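Local coordinates for DspB (Aggregatibacter actinomycetemcomitans, PDB 1YHT), which hydrolyses N-acetylhexosaminide bonds as a family 20 glycoside hydrolase, probably dispersing biofilms by cleaving their polysaccharide, at residues S162-V167 / N200-F205; L111-D116 / D169-T174. One frame throughout, in Å; residues are numbered along the deposited sequence.

In the fold
Following the chain from its N terminus, strand 110-117 comes first and supplies 111-116, the strand half of contact 2. Helix 154-171 follows and serves both contacts: 162-167 in contact 1, and its C-terminal end with the turn beyond, 169-174, in contact 2. Contact 2 therefore closes a loop of 52 residues, mostly helical. Contact 1 closes a shorter one of 32 residues, which holds strand 177-181, when helix 192-208 returns beside helix 154-171. The two loops cross rather than nest. Their centres lie about 11 Å apart, and Val167 CG1 meets Pro113 CB at 3.7 Å, joining the helix-helix layer to the parallel barrel beneath it.

Contact 1 of 2, residues S162-V167 / N200-F205; sequences SLMSEV and NKLSYF
The Phe205 ring turns its edge to Ser165, whose OG lies near the ring plane, 3.2 Å from Phe205 CZ, while Met164 approaches it obliquely. Met164 CE stands 3.9 Å from Phe205 CD2, and Met164 CB lies near Phe205 CE2; the two side chains slide past each other in opposite directions. Met164 SD, 5.2 Å from the centroid of the Phe205 ring and 50° off its normal, makes this an oblique Met-aromatic contact. Phe205 reaches across because its CG is anti to the backbone N (chi1 170°). The axes of segments 162-167 and 200-205, on successive outer helices of the TIM barrel, approach to 11.8 Å and cross at -37°; such a separation means that long side chains, not the backbones, bridge the gap. Met164 spans it with a bend at chi3 that turns CE toward Phe205, while Met164 SD touches Leu202 CG at 3.9 Å with the two side chains crossing at about a right angle. No hydrogen bond joins the segments: Ser165 OG is bonded to Gln161 O one turn back in its own helix, and more weakly to Lys209 NZ. On the barrel side, Met164 also rests on Leu115 and Phe178.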
ATOM      1  N   SER A 162     -15.306   4.838  10.129  1.00  5.97           N
ATOM      2  CA  SER A 162     -16.036   5.886   9.401  1.00  6.13           C
ATOM      3  C   SER A 162     -15.282   6.353   8.140  1.00  5.98           C
ATOM      4  O   SER A 162     -15.913   6.532   7.119  1.00  5.77           O
ATOM      5  CB  SER A 162     -16.409   7.062  10.302  1.00  6.80           C
ATOM      6  OG  SER A 162     -15.293   7.904  10.507  1.00  8.04           O
ATOM      7  N   LEU A 163     -13.949   6.479   8.194  1.00  5.35           N
ATOM      8  CA  LEU A 163     -13.137   6.860   7.028  1.00  5.50           C
ATOM      9  C   LEU A 163     -13.046   5.676   6.047  1.00  5.63           C
ATOM     10  O   LEU A 163     -13.222   5.829   4.827  1.00  4.45           O
ATOM     11  CB  LEU A 163     -11.727   7.304   7.459  1.00  5.79           C
ATOM     12  CG  LEU A 163     -10.794   7.888   6.397  1.00  6.20           C
ATOM     13  CD1 LEU A 163     -11.458   9.104   5.628  1.00  6.21           C
ATOM     14  CD2 LEU A 163      -9.472   8.294   7.079  1.00  6.18           C
ATOM     15  N   MET A 164     -12.888   4.473   6.578  1.00  5.80           N
ATOM     16  CA  MET A 164     -12.946   3.287   5.703  1.00  5.72           C
ATOM     17  C   MET A 164     -14.251   3.217   4.917  1.00  6.46           C
ATOM     18  O   MET A 164     -14.225   2.943   3.711  1.00  6.14           O
ATOM     19  CB  MET A 164     -12.754   2.009   6.494  1.00  5.87           C
ATOM     20  CG  MET A 164     -11.363   1.860   7.113  1.00  7.16           C
ATOM     21  SD  MET A 164     -11.328   0.512   8.360  1.00  8.50           S
ATOM     22  CE  MET A 164     -11.500  -0.931   7.304  1.00 12.13           C
ATOM     23  N   SER A 165     -15.381   3.491   5.575  1.00  6.37           N
ATOM     24  CA  SER A 165     -16.687   3.495   4.878  1.00  6.00           C
ATOM     25  C   SER A 165     -16.756   4.479   3.706  1.00  5.87           C
ATOM     26  O   SER A 165     -17.321   4.187   2.643  1.00  5.20           O
ATOM     27  CB  SER A 165     -17.804   3.804   5.879  1.00  6.75           C
ATOM     28  OG  SER A 165     -17.915   2.746   6.824  1.00  8.75           O
ATOM     29  N   GLU A 166     -16.204   5.679   3.918  1.00  6.30           N
ATOM     30  CA  GLU A 166     -16.115   6.674   2.869  1.00  5.93           C
ATOM     31  C   GLU A 166     -15.244   6.197   1.698  1.00  6.62           C
ATOM     32  O   GLU A 166     -15.614   6.336   0.518  1.00  7.11           O
ATOM     33  CB  GLU A 166     -15.553   7.958   3.455  1.00  6.66           C
ATOM     34  CG  GLU A 166     -15.498   9.073   2.409  1.00  7.21           C
ATOM     35  CD  GLU A 166     -14.975  10.376   2.964  1.00  8.38           C
ATOM     36  OE1 GLU A 166     -13.746  10.565   2.933  1.00  6.04           O
ATOM     37  OE2 GLU A 166     -15.799  11.198   3.376  1.00  6.68           O
ATOM     38  N   VAL A 167     -14.082   5.642   2.019  1.00  6.15           N
ATOM     39  CA  VAL A 167     -13.148   5.115   0.986  1.00  5.90           C
ATOM     40  C   VAL A 167     -13.800   3.972   0.195  1.00  7.16           C
ATOM     41  O   VAL A 167     -13.765   3.933  -1.046  1.00  8.06           O
ATOM     42  CB  VAL A 167     -11.816   4.729   1.599  1.00  4.98           C
ATOM     43  CG1 VAL A 167     -10.970   3.968   0.600  1.00  5.96           C
ATOM     44  CG2 VAL A 167     -11.064   5.968   2.088  1.00  3.92           C
ATOM     45  N   ASN A 200      -8.062  -7.579  13.379  1.00  9.84           N
ATOM     46  CA  ASN A 200      -9.212  -8.460  13.277  1.00 10.20           C
ATOM     47  C   ASN A 200     -10.497  -7.639  13.188  1.00  9.44           C
ATOM     48  O   ASN A 200     -11.347  -7.932  12.354  1.00  9.46           O
ATOM     49  CB  ASN A 200      -9.255  -9.481  14.430  1.00  9.82           C
ATOM     50  CG  ASN A 200      -8.348 -10.668  14.206  1.00 11.74           C
ATOM     51  OD1 ASN A 200      -7.873 -10.891  13.096  1.00  8.63           O
ATOM     52  ND2 ASN A 200      -8.116 -11.466  15.265  1.00 11.45           N
ATOM     53  N   LYS A 201     -10.618  -6.595  13.997  1.00  8.89           N
ATOM     54  CA  LYS A 201     -11.857  -5.785  14.004  1.00 10.24           C
ATOM     55  C   LYS A 201     -12.110  -5.123  12.651  1.00 10.54           C
ATOM     56  O   LYS A 201     -13.250  -5.069  12.137  1.00  9.11           O
ATOM     57  CB  LYS A 201     -11.858  -4.751  15.128  1.00  9.44           C
ATOM     58  CG  LYS A 201     -12.286  -5.332  16.467  1.00 12.03           C
ATOM     59  CD  LYS A 201     -12.101  -4.346  17.592  1.00 12.84           C
ATOM     60  CE  LYS A 201     -12.698  -4.867  18.904  1.00 17.04           C
ATOM     61  NZ  LYS A 201     -12.680  -3.802  19.950  1.00 18.55           N
ATOM     62  N   LEU A 202     -11.006  -4.669  12.070  1.00 11.06           N
ATOM     63  CA  LEU A 202     -11.014  -4.047  10.738  1.00 10.70           C
ATOM     64  C   LEU A 202     -11.422  -5.072   9.663  1.00 10.08           C
ATOM     65  O   LEU A 202     -12.287  -4.790   8.820  1.00 10.05           O
ATOM     66  CB  LEU A 202      -9.649  -3.387  10.492  1.00 10.80           C
ATOM     67  CG  LEU A 202      -9.465  -1.900  10.823  1.00 12.77           C
ATOM     68  CD1 LEU A 202     -10.181  -1.301  12.054  1.00 13.02           C
ATOM     69  CD2 LEU A 202      -8.065  -1.412  10.649  1.00 12.57           C
ATOM     70  N   SER A 203     -10.867  -6.285   9.734  1.00  9.39           N
ATOM     71  CA  SER A 203     -11.167  -7.321   8.754  1.00  9.30           C
ATOM     72  C   SER A 203     -12.635  -7.753   8.777  1.00  9.45           C
ATOM     73  O   SER A 203     -13.224  -7.964   7.699  1.00  7.95           O
ATOM     74  CB  SER A 203     -10.268  -8.548   8.926  1.00  9.31           C
ATOM     75  OG  SER A 203     -10.547  -9.297  10.101  1.00 12.65           O
ATOM     76  N   TYR A 204     -13.213  -7.911   9.984  1.00  7.84           N
ATOM     77  CA  TYR A 204     -14.622  -8.328  10.082  1.00  9.01           C
ATOM     78  C   TYR A 204     -15.604  -7.182   9.689  1.00  7.93           C
ATOM     79  O   TYR A 204     -16.681  -7.419   9.178  1.00  8.45           O
ATOM     80  CB  TYR A 204     -14.921  -8.899  11.469  1.00 10.39           C
ATOM     81  CG  TYR A 204     -14.205 -10.232  11.683  1.00 12.26           C
ATOM     82  CD1 TYR A 204     -14.450 -11.308  10.840  1.00 15.63           C
ATOM     83  CD2 TYR A 204     -13.288 -10.400  12.711  1.00 13.63           C
ATOM     84  CE1 TYR A 204     -13.805 -12.516  11.016  1.00 17.81           C
ATOM     85  CE2 TYR A 204     -12.615 -11.610  12.897  1.00 15.85           C
ATOM     86  CZ  TYR A 204     -12.890 -12.659  12.054  1.00 17.27           C
ATOM     87  OH  TYR A 204     -12.252 -13.860  12.237  1.00 18.72           O
ATOM     88  N   PHE A 205     -15.191  -5.939   9.913  1.00  8.05           N
ATOM     89  CA  PHE A 205     -15.950  -4.785   9.450  1.00  7.64           C
ATOM     90  C   PHE A 205     -15.954  -4.803   7.909  1.00  7.43           C
ATOM     91  O   PHE A 205     -16.993  -4.617   7.272  1.00  7.86           O
ATOM     92  CB  PHE A 205     -15.302  -3.518   9.998  1.00  7.97           C
ATOM     93  CG  PHE A 205     -15.819  -2.263   9.414  1.00  7.84           C
ATOM     94  CD1 PHE A 205     -16.942  -1.646   9.951  1.00 10.01           C
ATOM     95  CD2 PHE A 205     -15.182  -1.672   8.334  1.00 10.60           C
ATOM     96  CE1 PHE A 205     -17.436  -0.428   9.398  1.00 11.38           C
ATOM     97  CE2 PHE A 205     -15.642  -0.459   7.823  1.00 10.12           C
ATOM     98  CZ  PHE A 205     -16.770   0.149   8.347  1.00 11.25           C
TER

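Contact 2 of 2, residues L111-D116 / D169-T174; sequences LIPELD and DIFGDT
Pro113 lies over one face of the Phe171 ring, its CB 3.9 Å from the centroid and only 18° off the normal, a CH-pi contact displaced toward the rim at CE2. Phe171 points its ring at the strand with CG anti to its carbonyl carbon (chi1 -71°). Leu111 CB lies 3.9 Å from Phe171 CD1, meeting the same ring obliquely, and Leu111 CD1 comes within 3.7 Å of Thr174 OG1. Beside this apolar packing, Leu111 N donates to Thr174 O at 3.0 Å; the N-H...O angle of 164° is nearly straight, although the donor stands above the carbonyl plane. Thr174 is itself fixed by Phe171 O, which accepts from both Thr174 N and, at 2.6 Å, Thr174 OG1, reached from the same face of its plane. This pair ties the turn back to the helix end, where Gly172 leaves helical geometry with positive phi. All four touching residues are buried, whereas Asp169 and Asp173, which make no contact with the strand, are exposed; Asp173 OD1 forms a salt bridge with Lys105. The contact thus joins a TIM-barrel strand to the C-terminal end of outer helix 154-171, with strands 49-53 and 177-181 parallel to 110-117 on its two sides, while helix 94-106 packs against Leu111 through Ala104 and against Thr174 through Lys101.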
ATOM      1  N   LEU A 111      -9.161  -2.104  -8.376  1.00  7.08           N
ATOM      2  CA  LEU A 111      -8.544  -1.026  -7.577  1.00  6.14           C
ATOM      3  C   LEU A 111      -8.570  -1.456  -6.114  1.00  6.15           C
ATOM      4  O   LEU A 111      -9.627  -1.777  -5.581  1.00  6.74           O
ATOM      5  CB  LEU A 111      -9.321   0.252  -7.766  1.00  6.92           C
ATOM      6  CG  LEU A 111      -9.399   0.759  -9.235  1.00 10.29           C
ATOM      7  CD1 LEU A 111     -10.133   2.127  -9.359  1.00  9.04           C
ATOM      8  CD2 LEU A 111      -8.005   0.897  -9.809  1.00  9.32           C
ATOM      9  N   ILE A 112      -7.412  -1.481  -5.473  1.00  5.25           N
ATOM     10  CA  ILE A 112      -7.335  -1.830  -4.083  1.00  4.66           C
ATOM     11  C   ILE A 112      -6.889  -0.573  -3.325  1.00  5.49           C
ATOM     12  O   ILE A 112      -5.711  -0.232  -3.324  1.00  4.88           O
ATOM     13  CB  ILE A 112      -6.405  -3.025  -3.819  1.00  4.46           C
ATOM     14  CG1 ILE A 112      -6.812  -4.208  -4.708  1.00  4.92           C
ATOM     15  CG2 ILE A 112      -6.325  -3.341  -2.302  1.00  4.89           C
ATOM     16  CD1 ILE A 112      -5.886  -5.443  -4.679  1.00  5.00           C
ATOM     17  N   PRO A 113      -7.830   0.102  -2.649  1.00  6.42           N
ATOM     18  CA  PRO A 113      -7.383   1.248  -1.835  1.00  6.56           C
ATOM     19  C   PRO A 113      -6.618   0.786  -0.602  1.00  6.75           C
ATOM     20  O   PRO A 113      -6.957  -0.254  -0.041  1.00  7.49           O
ATOM     21  CB  PRO A 113      -8.698   1.959  -1.459  1.00  6.36           C
ATOM     22  CG  PRO A 113      -9.702   0.792  -1.288  1.00  7.84           C
ATOM     23  CD  PRO A 113      -9.296  -0.111  -2.535  1.00  7.73           C
ATOM     24  N   GLU A 114      -5.619   1.577  -0.176  1.00  7.11           N
ATOM     25  CA  GLU A 114      -4.888   1.365   1.063  1.00  7.37           C
ATOM     26  C   GLU A 114      -5.029   2.568   1.947  1.00  7.63           C
ATOM     27  O   GLU A 114      -4.497   3.652   1.640  1.00  7.12           O
ATOM     28  CB  GLU A 114      -3.373   1.062   0.870  1.00  7.47           C
ATOM     29  CG  GLU A 114      -2.684   0.711   2.195  1.00  8.72           C
ATOM     30  CD  GLU A 114      -1.179   0.516   2.152  1.00 10.59           C
ATOM     31  OE1 GLU A 114      -0.582   0.387   1.059  1.00  9.41           O
ATOM     32  OE2 GLU A 114      -0.582   0.536   3.266  1.00  8.51           O
ATOM     33  N   LEU A 115      -5.703   2.360   3.080  1.00  7.71           N
ATOM     34  CA  LEU A 115      -5.788   3.362   4.124  1.00  7.39           C
ATOM     35  C   LEU A 115      -4.881   2.867   5.240  1.00  7.23           C
ATOM     36  O   LEU A 115      -5.270   2.033   6.020  1.00  6.56           O
ATOM     37  CB  LEU A 115      -7.254   3.515   4.579  1.00  7.60           C
ATOM     38  CG  LEU A 115      -7.582   4.711   5.466  1.00 10.62           C
ATOM     39  CD1 LEU A 115      -7.456   6.003   4.684  1.00  9.21           C
ATOM     40  CD2 LEU A 115      -8.975   4.555   6.080  1.00 11.09           C
ATOM     41  N   ASP A 116      -3.644   3.362   5.259  1.00  7.09           N
ATOM     42  CA  ASP A 116      -2.627   2.807   6.120  1.00  7.66           C
ATOM     43  C   ASP A 116      -2.849   3.293   7.576  1.00  7.27           C
ATOM     44  O   ASP A 116      -3.288   4.424   7.827  1.00  9.00           O
ATOM     45  CB  ASP A 116      -1.214   3.157   5.609  1.00  6.36           C
ATOM     46  CG  ASP A 116      -0.138   2.231   6.144  1.00 10.15           C
ATOM     47  OD1 ASP A 116      -0.405   1.477   7.123  1.00  9.74           O
ATOM     48  OD2 ASP A 116       1.002   2.300   5.592  1.00  5.24           O
ATOM     49  N   ASP A 169     -17.071   3.596  -0.229  1.00  6.15           N
ATOM     50  CA  ASP A 169     -18.068   4.259  -1.079  1.00  6.13           C
ATOM     51  C   ASP A 169     -17.472   4.906  -2.344  1.00  6.59           C
ATOM     52  O   ASP A 169     -18.045   4.822  -3.439  1.00  6.28           O
ATOM     53  CB  ASP A 169     -18.806   5.344  -0.315  1.00  5.87           C
ATOM     54  CG  ASP A 169     -19.795   4.785   0.699  1.00 10.24           C
ATOM     55  OD1 ASP A 169     -20.096   3.585   0.659  1.00 13.82           O
ATOM     56  OD2 ASP A 169     -20.283   5.566   1.507  1.00 13.81           O
ATOM     57  N   ILE A 170     -16.324   5.537  -2.191  1.00  7.35           N
ATOM     58  CA  ILE A 170     -15.598   6.153  -3.312  1.00  7.92           C
ATOM     59  C   ILE A 170     -15.176   5.133  -4.395  1.00  7.34           C
ATOM     60  O   ILE A 170     -15.432   5.346  -5.563  1.00  6.38           O
ATOM     61  CB  ILE A 170     -14.364   6.911  -2.807  1.00  7.34           C
ATOM     62  CG1 ILE A 170     -14.759   8.159  -2.005  1.00 11.47           C
ATOM     63  CG2 ILE A 170     -13.456   7.374  -3.955  1.00 10.44           C
ATOM     64  CD1 ILE A 170     -13.537   8.773  -1.192  1.00  9.92           C
ATOM     65  N   PHE A 171     -14.553   4.025  -3.996  1.00  8.23           N
ATOM     66  CA  PHE A 171     -14.076   3.018  -4.957  1.00  8.22           C
ATOM     67  C   PHE A 171     -15.210   2.110  -5.451  1.00  8.58           C
ATOM     68  O   PHE A 171     -15.153   1.575  -6.568  1.00  7.54           O
ATOM     69  CB  PHE A 171     -12.889   2.228  -4.379  1.00  9.11           C
ATOM     70  CG  PHE A 171     -11.643   3.060  -4.299  1.00  9.12           C
ATOM     71  CD1 PHE A 171     -10.713   3.045  -5.350  1.00 14.22           C
ATOM     72  CD2 PHE A 171     -11.459   3.957  -3.269  1.00  8.30           C
ATOM     73  CE1 PHE A 171      -9.592   3.868  -5.328  1.00 12.29           C
ATOM     74  CE2 PHE A 171     -10.337   4.815  -3.240  1.00  5.86           C
ATOM     75  CZ  PHE A 171      -9.411   4.769  -4.236  1.00 10.74           C
ATOM     76  N   GLY A 172     -16.238   1.951  -4.624  1.00  9.10           N
ATOM     77  CA  GLY A 172     -17.404   1.130  -4.969  1.00  9.85           C
ATOM     78  C   GLY A 172     -17.037  -0.239  -5.570  1.00  9.42           C
ATOM     79  O   GLY A 172     -16.100  -0.877  -5.111  1.00  9.18           O
ATOM     80  N   ASP A 173     -17.749  -0.668  -6.621  1.00  9.91           N
ATOM     81  CA  ASP A 173     -17.564  -2.048  -7.146  1.00 10.75           C
ATOM     82  C   ASP A 173     -16.281  -2.300  -7.960  1.00 11.01           C
ATOM     83  O   ASP A 173     -16.102  -3.389  -8.501  1.00 10.96           O
ATOM     84  CB  ASP A 173     -18.826  -2.535  -7.927  1.00 11.75           C
ATOM     85  CG  ASP A 173     -19.034  -1.829  -9.246  1.00 11.81           C
ATOM     86  OD1 ASP A 173     -18.210  -0.999  -9.693  1.00 12.87           O
ATOM     87  OD2 ASP A 173     -20.059  -2.125  -9.875  1.00 17.59           O
ATOM     88  N   THR A 174     -15.392  -1.309  -8.038  1.00 10.34           N
ATOM     89  CA  THR A 174     -14.081  -1.518  -8.672  1.00 11.00           C
ATOM     90  C   THR A 174     -13.138  -2.289  -7.760  1.00  9.87           C
ATOM     91  O   THR A 174     -12.059  -2.699  -8.195  1.00 10.54           O
ATOM     92  CB  THR A 174     -13.405  -0.193  -9.046  1.00 11.10           C
ATOM     93  OG1 THR A 174     -13.074   0.554  -7.850  1.00  8.66           O
ATOM     94  CG2 THR A 174     -14.321   0.626  -9.967  1.00 11.67           C
TER